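Local atomic coordinates of hypothetical sugar ABC-transporter sugar binding protein (Arthrobacter globiformis, PDB entry 7BVT), a protein that binds cyclic alpha-maltosyl-(1→6)-maltose and, as a solute-binding protein of the family 1 type, probably delivers it to an ABC transporter for uptake. Residues 139-145 / 361-365; 162-168 / 282-286. All coordinates share one frame; numbering follows the deposited sequence.

Interaction 1 of 2, residues 139-145 / 361-365; sequences ANNLGYM and YVEQM. With GLC (alpha-D-glucopyranose), chain B.
Gln-364 NE2 is gripped by two oxygens of the strand: it gives a hydrogen bond of 2.8 Å to the backbone O of Leu-142 and a weak, bent one to Asn-141 OD1. Leu-142 O lies tilted from the Gln-364 amide plane, and the donor stands above the carbonyl plane; the same oxygen also accepts from Thr-292. The Asn-141 amide works with both ends. Its ND2 makes a nearly straight bond of 3.0 Å to Tyr-361 O, while OD1 sits at the ring edge of Tyr-361, 3.3 Å from CD1. Asn-141 CG lies between its backbone N and carbonyl carbon (chi1 70°), which turns the amide toward 361-365; amide and Tyr-361 ring planes are 18° apart. Tyr-361 CE1 is 3.3 Å from Gly-143 N, where the lack of a side chain makes room. Its hydroxyl bonds to Glu-261 O and touches Met-145 CG. The bent Met-365 chain brings CE to Ala-139 CB, 3.9 Å away. Asn-140 starts out away from 361-365, and its ND2 donates a hydrogen bond to O2 of the glucose unit, at 2.9 Å and 174°. Buried amides thus hold the 361-365 side of the strand, while Asn-140 and Leu-142 line the sugar pocket.

Interaction 2 of 2, residues 162-168 / 282-286; sequences PTTWDEL and VPYPS
The Trp-165 indole carries Pro-285 on one face, with CG 3.5 Å from the centroid of the six-membered ring and 9° off its normal, a CH-pi contact, and CD over CE2. Pro-283 O lies at the indole edge, near the ring plane, and NE1 is hydrogen-bonded to Gln-207; the ring also stacks with Tyr-233. Trp-165 CG stands anti to the carbonyl carbon (chi1 -69°), which lays the indole alongside Pro-285, both side chains pointing the same way. Pro-283 of 282-286 packs in, its CB 3.6 Å from Thr-164 O and its CG 4.2 Å from Leu-168 CD1. The backbones join where Tyr-284 N donates to Thr-163 O (3.3 Å); Thr-164 CA approaches Tyr-284 O at 3.0 Å in a CA-H...O contact. Thr-164 is the N-cap of the helix, its OG1 accepting from Glu-167 N. Glu-167 OE1 accepts from both N and OG1 of Thr-163, the residue before the cap, on one face of its carboxylate. One water bridges Asp-166 N and Ser-286 N. The loop between strands 277-280 and 292-301 thus packs on the first turn of helix 165-179, with helices 195-207 and 225-239 beside Trp-165 and Tyr-144 of strand 140-147 against Pro-162, Leu-168 and Pro-283.

Interaction 1 lies near the centre of the chain with every touching residue buried, whereas interaction 2 lies about 21 Å from that centre and combines a buried proline and indole core with exposed Thr-163. Their centres are about 16 Å apart, and strand 140-147 connects them: Tyr-144 OH packs on Pro-162 CG, and Val-282 CG2 rests against Leu-142 O and Gly-143 CA. The two amide ends of Gln-364 serve different partners, since OE1 probably accepts a hydrogen bond from Val-282 N at 2.9 Å. Side-chain amides dominate beside the sugar site; at the helix start, proline packing, backbone bonds and capping take over.

Interaction 1 of 2, residues 139-145 / 361-365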
loop_
_atom_site.group_PDB
_atom_site.type_symbol
_atom_site.label_atom_id
_atom_site.label_comp_id
_atom_site.label_asym_id
_atom_site.label_seq_id
_atom_site.Cartn_x
_atom_site.Cartn_y
_atom_site.Cartn_z
ATOM N N ALA A 139 -1.995 -4.631 6.363
ATOM C CA ALA A 139 -2.010 -3.329 5.668
ATOM C C ALA A 139 -0.692 -2.620 5.903
ATOM O O ALA A 139 0.054 -2.920 6.825
ATOM C CB ALA A 139 -3.162 -2.495 6.150
ATOM N N ASN A 140 -0.416 -1.692 5.009
ATOM C CA ASN A 140 0.703 -0.750 5.104
ATOM C C ASN A 140 0.281 0.509 4.350
ATOM O O ASN A 140 -0.775 0.519 3.652
ATOM C CB ASN A 140 1.985 -1.367 4.567
ATOM C CG ASN A 140 1.910 -1.796 3.119
ATOM O OD1 ASN A 140 1.610 -0.978 2.253
ATOM N ND2 ASN A 140 2.325 -3.010 2.826
ATOM N N ASN A 141 1.025 1.580 4.538
ATOM C CA ASN A 141 0.769 2.827 3.817
ATOM C C ASN A 141 2.039 3.654 3.741
ATOM O O ASN A 141 3.085 3.295 4.308
ATOM C CB ASN A 141 -0.466 3.568 4.345
ATOM C CG ASN A 141 -0.278 4.156 5.720
ATOM O OD1 ASN A 141 0.720 4.840 6.012
ATOM N ND2 ASN A 141 -1.272 3.960 6.555
ATOM N N LEU A 142 1.975 4.649 2.874
ATOM C CA LEU A 142 3.143 5.509 2.617
ATOM C C LEU A 142 3.131 6.649 3.615
ATOM O O LEU A 142 2.105 7.276 3.828
ATOM C CB LEU A 142 3.115 6.037 1.189
ATOM C CG LEU A 142 3.469 5.016 0.131
ATOM C CD1 LEU A 142 3.164 5.586 -1.266
ATOM C CD2 LEU A 142 4.906 4.655 0.192
ATOM N N GLY A 143 4.319 6.950 4.101
ATOM C CA GLY A 143 4.532 8.020 5.063
ATOM C C GLY A 143 5.740 8.825 4.685
ATOM O O GLY A 143 6.439 8.509 3.716
ATOM N N TYR A 144 5.989 9.837 5.473
ATOM C CA TYR A 144 7.176 10.702 5.278
ATOM C C TYR A 144 8.240 10.277 6.272
ATOM O O TYR A 144 7.969 10.250 7.455
ATOM C CB TYR A 144 6.759 12.164 5.472
ATOM C CG TYR A 144 7.881 13.160 5.353
ATOM C CD1 TYR A 144 8.289 13.594 4.112
ATOM C CD2 TYR A 144 8.536 13.654 6.465
ATOM C CE1 TYR A 144 9.331 14.512 3.951
ATOM C CE2 TYR A 144 9.585 14.547 6.324
ATOM C CZ TYR A 144 10.004 14.944 5.076
ATOM O OH TYR A 144 10.993 15.876 4.969
ATOM N N MET A 145 9.413 9.975 5.766
ATOM C CA MET A 145 10.585 9.659 6.639
ATOM C C MET A 145 11.674 10.677 6.360
ATOM O O MET A 145 11.808 11.156 5.246
ATOM C CB MET A 145 11.140 8.274 6.366
ATOM C CG MET A 145 10.425 7.175 7.001
ATOM S SD MET A 145 11.521 5.694 6.978
ATOM C CE MET A 145 10.436 4.626 7.926
ATOM N N TYR A 361 1.896 6.405 10.774
ATOM C CA TYR A 361 1.388 5.443 9.756
ATOM C C TYR A 361 0.044 4.882 10.214
ATOM O O TYR A 361 -0.906 4.717 9.427
ATOM C CB TYR A 361 2.425 4.360 9.533
ATOM C CG TYR A 361 3.669 4.801 8.812
ATOM C CD1 TYR A 361 3.748 4.735 7.434
ATOM C CD2 TYR A 361 4.800 5.211 9.510
ATOM C CE1 TYR A 361 4.878 5.080 6.739
ATOM C CE2 TYR A 361 5.950 5.555 8.822
ATOM C CZ TYR A 361 5.996 5.468 7.437
ATOM O OH TYR A 361 7.099 5.804 6.724
ATOM N N VAL A 362 -0.057 4.595 11.518
ATOM C CA VAL A 362 -1.323 4.065 12.079
ATOM C C VAL A 362 -2.417 5.113 11.912
ATOM O O VAL A 362 -3.521 4.773 11.492
ATOM C CB VAL A 362 -1.119 3.628 13.539
ATOM C CG1 VAL A 362 -2.464 3.234 14.133
ATOM C CG2 VAL A 362 -0.080 2.511 13.646
ATOM N N GLU A 363 -2.115 6.366 12.248
ATOM C CA GLU A 363 -3.103 7.462 12.241
ATOM C C GLU A 363 -3.535 7.710 10.789
ATOM O O GLU A 363 -4.696 8.004 10.564
ATOM C CB GLU A 363 -2.469 8.677 12.928
ATOM C CG GLU A 363 -2.328 8.434 14.426
ATOM C CD GLU A 363 -1.797 9.630 15.201
ATOM O OE1 GLU A 363 -2.134 9.751 16.363
ATOM O OE2 GLU A 363 -1.034 10.410 14.625
ATOM N N GLN A 364 -2.661 7.421 9.827
ATOM C CA GLN A 364 -2.999 7.691 8.407
ATOM C C GLN A 364 -4.020 6.670 7.914
ATOM O O GLN A 364 -4.521 6.871 6.803
ATOM C CB GLN A 364 -1.775 7.601 7.495
ATOM C CG GLN A 364 -0.892 8.840 7.625
ATOM C CD GLN A 364 0.207 8.882 6.580
ATOM O OE1 GLN A 364 0.479 9.963 6.025
ATOM N NE2 GLN A 364 0.861 7.744 6.288
ATOM N N MET A 365 -4.282 5.556 8.636
ATOM C CA MET A 365 -5.229 4.542 8.100
ATOM C C MET A 365 -6.582 5.218 7.848
ATOM O O MET A 365 -7.219 4.860 6.875
ATOM C CB MET A 365 -5.362 3.346 9.041
ATOM C CG MET A 365 -4.130 2.465 9.034
ATOM S SD MET A 365 -3.776 1.689 7.479
ATOM C CE MET A 365 -5.209 0.615 7.316
HETATM C C1 GLC B . 4.170 -2.529 -1.102
HETATM C C2 GLC B . 2.687 -2.726 -1.028
HETATM C C3 GLC B . 2.125 -3.014 -2.397
HETATM C C4 GLC B . 2.562 -1.881 -3.340
HETATM C C5 GLC B . 4.083 -1.835 -3.406
HETATM C C6 GLC B . 4.552 -0.686 -4.316
HETATM O O2 GLC B . 2.431 -3.701 -0.033
HETATM O O3 GLC B . 0.696 -3.140 -2.300
HETATM O O4 GLC B . 2.097 -2.087 -4.660
HETATM O O5 GLC B . 4.565 -1.559 -2.114
HETATM O O6 GLC B . 5.884 -0.976 -4.732
#

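Interaction 2 of 2, residues 162-168 / 282-286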
loop_
_atom_site.group_PDB
_atom_site.type_symbol
_atom_site.label_atom_id
_atom_site.label_comp_id
_atom_site.label_asym_id
_atom_site.label_seq_id
_atom_site.Cartn_x
_atom_site.Cartn_y
_atom_site.Cartn_z
ATOM N N PRO A 162 8.331 18.845 7.972
ATOM C CA PRO A 162 7.366 19.635 7.223
ATOM C C PRO A 162 5.949 19.061 7.301
ATOM O O PRO A 162 5.830 17.852 7.404
ATOM C CB PRO A 162 7.941 19.609 5.818
ATOM C CG PRO A 162 8.805 18.407 5.775
ATOM C CD PRO A 162 9.437 18.345 7.161
ATOM N N THR A 163 4.941 19.923 7.237
ATOM C CA THR A 163 3.526 19.496 7.352
ATOM C C THR A 163 2.782 19.807 6.055
ATOM O O THR A 163 1.749 19.172 5.874
ATOM C CB THR A 163 2.801 20.108 8.546
ATOM O OG1 THR A 163 2.684 21.505 8.316
ATOM C CG2 THR A 163 3.539 19.825 9.829
ATOM N N THR A 164 3.301 20.709 5.226
ATOM C CA THR A 164 2.700 21.096 3.953
ATOM C C THR A 164 3.685 20.888 2.789
ATOM O O THR A 164 4.878 20.816 2.998
ATOM C CB THR A 164 2.207 22.546 3.976
ATOM O OG1 THR A 164 3.355 23.402 4.011
ATOM C CG2 THR A 164 1.295 22.828 5.140
ATOM N N TRP A 165 3.176 20.908 1.561
ATOM C CA TRP A 165 4.053 20.879 0.354
ATOM C C TRP A 165 5.005 22.075 0.372
ATOM O O TRP A 165 6.152 21.909 0.082
ATOM C CB TRP A 165 3.205 20.893 -0.893
ATOM C CG TRP A 165 2.432 19.629 -1.118
ATOM C CD1 TRP A 165 2.343 18.529 -0.305
ATOM C CD2 TRP A 165 1.649 19.343 -2.283
ATOM N NE1 TRP A 165 1.555 17.582 -0.908
ATOM C CE2 TRP A 165 1.131 18.051 -2.113
ATOM C CE3 TRP A 165 1.406 20.010 -3.481
ATOM C CZ2 TRP A 165 0.307 17.444 -3.071
ATOM C CZ3 TRP A 165 0.616 19.398 -4.439
ATOM C CH2 TRP A 165 0.071 18.141 -4.231
ATOM N N ASP A 166 4.493 23.233 0.760
ATOM C CA ASP A 166 5.340 24.445 0.765
ATOM C C ASP A 166 6.443 24.306 1.813
ATOM O O ASP A 166 7.549 24.685 1.540
ATOM C CB ASP A 166 4.464 25.678 1.003
ATOM C CG ASP A 166 3.881 26.241 -0.278
ATOM O OD1 ASP A 166 4.181 25.718 -1.343
ATOM O OD2 ASP A 166 3.054 27.142 -0.174
ATOM N N GLU A 167 6.143 23.770 2.975
ATOM C CA GLU A 167 7.150 23.524 4.013
ATOM C C GLU A 167 8.192 22.540 3.510
ATOM O O GLU A 167 9.334 22.671 3.799
ATOM C CB GLU A 167 6.499 23.053 5.306
ATOM C CG GLU A 167 5.771 24.175 6.012
ATOM C CD GLU A 167 5.033 23.803 7.261
ATOM O OE1 GLU A 167 5.220 22.669 7.745
ATOM O OE2 GLU A 167 4.256 24.622 7.738
ATOM N N LEU A 168 7.781 21.491 2.792
ATOM C CA LEU A 168 8.720 20.476 2.314
ATOM C C LEU A 168 9.615 21.134 1.281
ATOM O O LEU A 168 10.805 20.867 1.294
ATOM C CB LEU A 168 7.961 19.256 1.781
ATOM C CG LEU A 168 8.799 18.154 1.141
ATOM C CD1 LEU A 168 8.033 16.817 1.113
ATOM C CD2 LEU A 168 9.178 18.520 -0.274
ATOM N N VAL A 282 2.262 12.261 5.677
ATOM C CA VAL A 282 2.773 12.809 4.394
ATOM C C VAL A 282 2.390 14.276 4.304
ATOM O O VAL A 282 1.210 14.610 4.464
ATOM C CB VAL A 282 2.260 12.068 3.158
ATOM C CG1 VAL A 282 2.954 12.661 1.933
ATOM C CG2 VAL A 282 2.590 10.588 3.250
ATOM N N PRO A 283 3.358 15.197 4.071
ATOM C CA PRO A 283 2.966 16.606 3.928
ATOM C C PRO A 283 1.922 16.791 2.835
ATOM O O PRO A 283 2.031 16.157 1.780
ATOM C CB PRO A 283 4.242 17.336 3.580
ATOM C CG PRO A 283 5.315 16.471 4.240
ATOM C CD PRO A 283 4.815 15.052 4.072
ATOM N N TYR A 284 0.955 17.672 3.080
ATOM C CA TYR A 284 -0.173 17.905 2.146
ATOM C C TYR A 284 -0.391 19.385 1.910
ATOM O O TYR A 284 0.087 20.227 2.681
ATOM C CB TYR A 284 -1.435 17.208 2.623
ATOM C CG TYR A 284 -2.077 17.709 3.893
ATOM C CD1 TYR A 284 -1.645 17.280 5.140
ATOM C CD2 TYR A 284 -3.187 18.521 3.832
ATOM C CE1 TYR A 284 -2.303 17.679 6.302
ATOM C CE2 TYR A 284 -3.836 18.952 4.981
ATOM C CZ TYR A 284 -3.405 18.513 6.219
ATOM O OH TYR A 284 -4.090 18.897 7.348
ATOM N N PRO A 285 -1.086 19.766 0.827
ATOM C CA PRO A 285 -1.095 21.172 0.456
ATOM C C PRO A 285 -2.026 21.899 1.409
ATOM O O PRO A 285 -2.985 21.327 1.937
ATOM C CB PRO A 285 -1.589 21.221 -0.996
ATOM C CG PRO A 285 -1.905 19.812 -1.405
ATOM C CD PRO A 285 -1.715 18.932 -0.185
ATOM N N SER A 286 -1.706 23.154 1.673
ATOM C CA SER A 286 -2.611 24.002 2.463
ATOM C C SER A 286 -3.984 24.042 1.756
ATOM O O SER A 286 -4.944 24.098 2.430
ATOM C CB SER A 286 -1.966 25.340 2.644
ATOM O OG SER A 286 -2.070 26.029 1.430
HETATM O O HOH W 1 1.312 23.866 0.575
#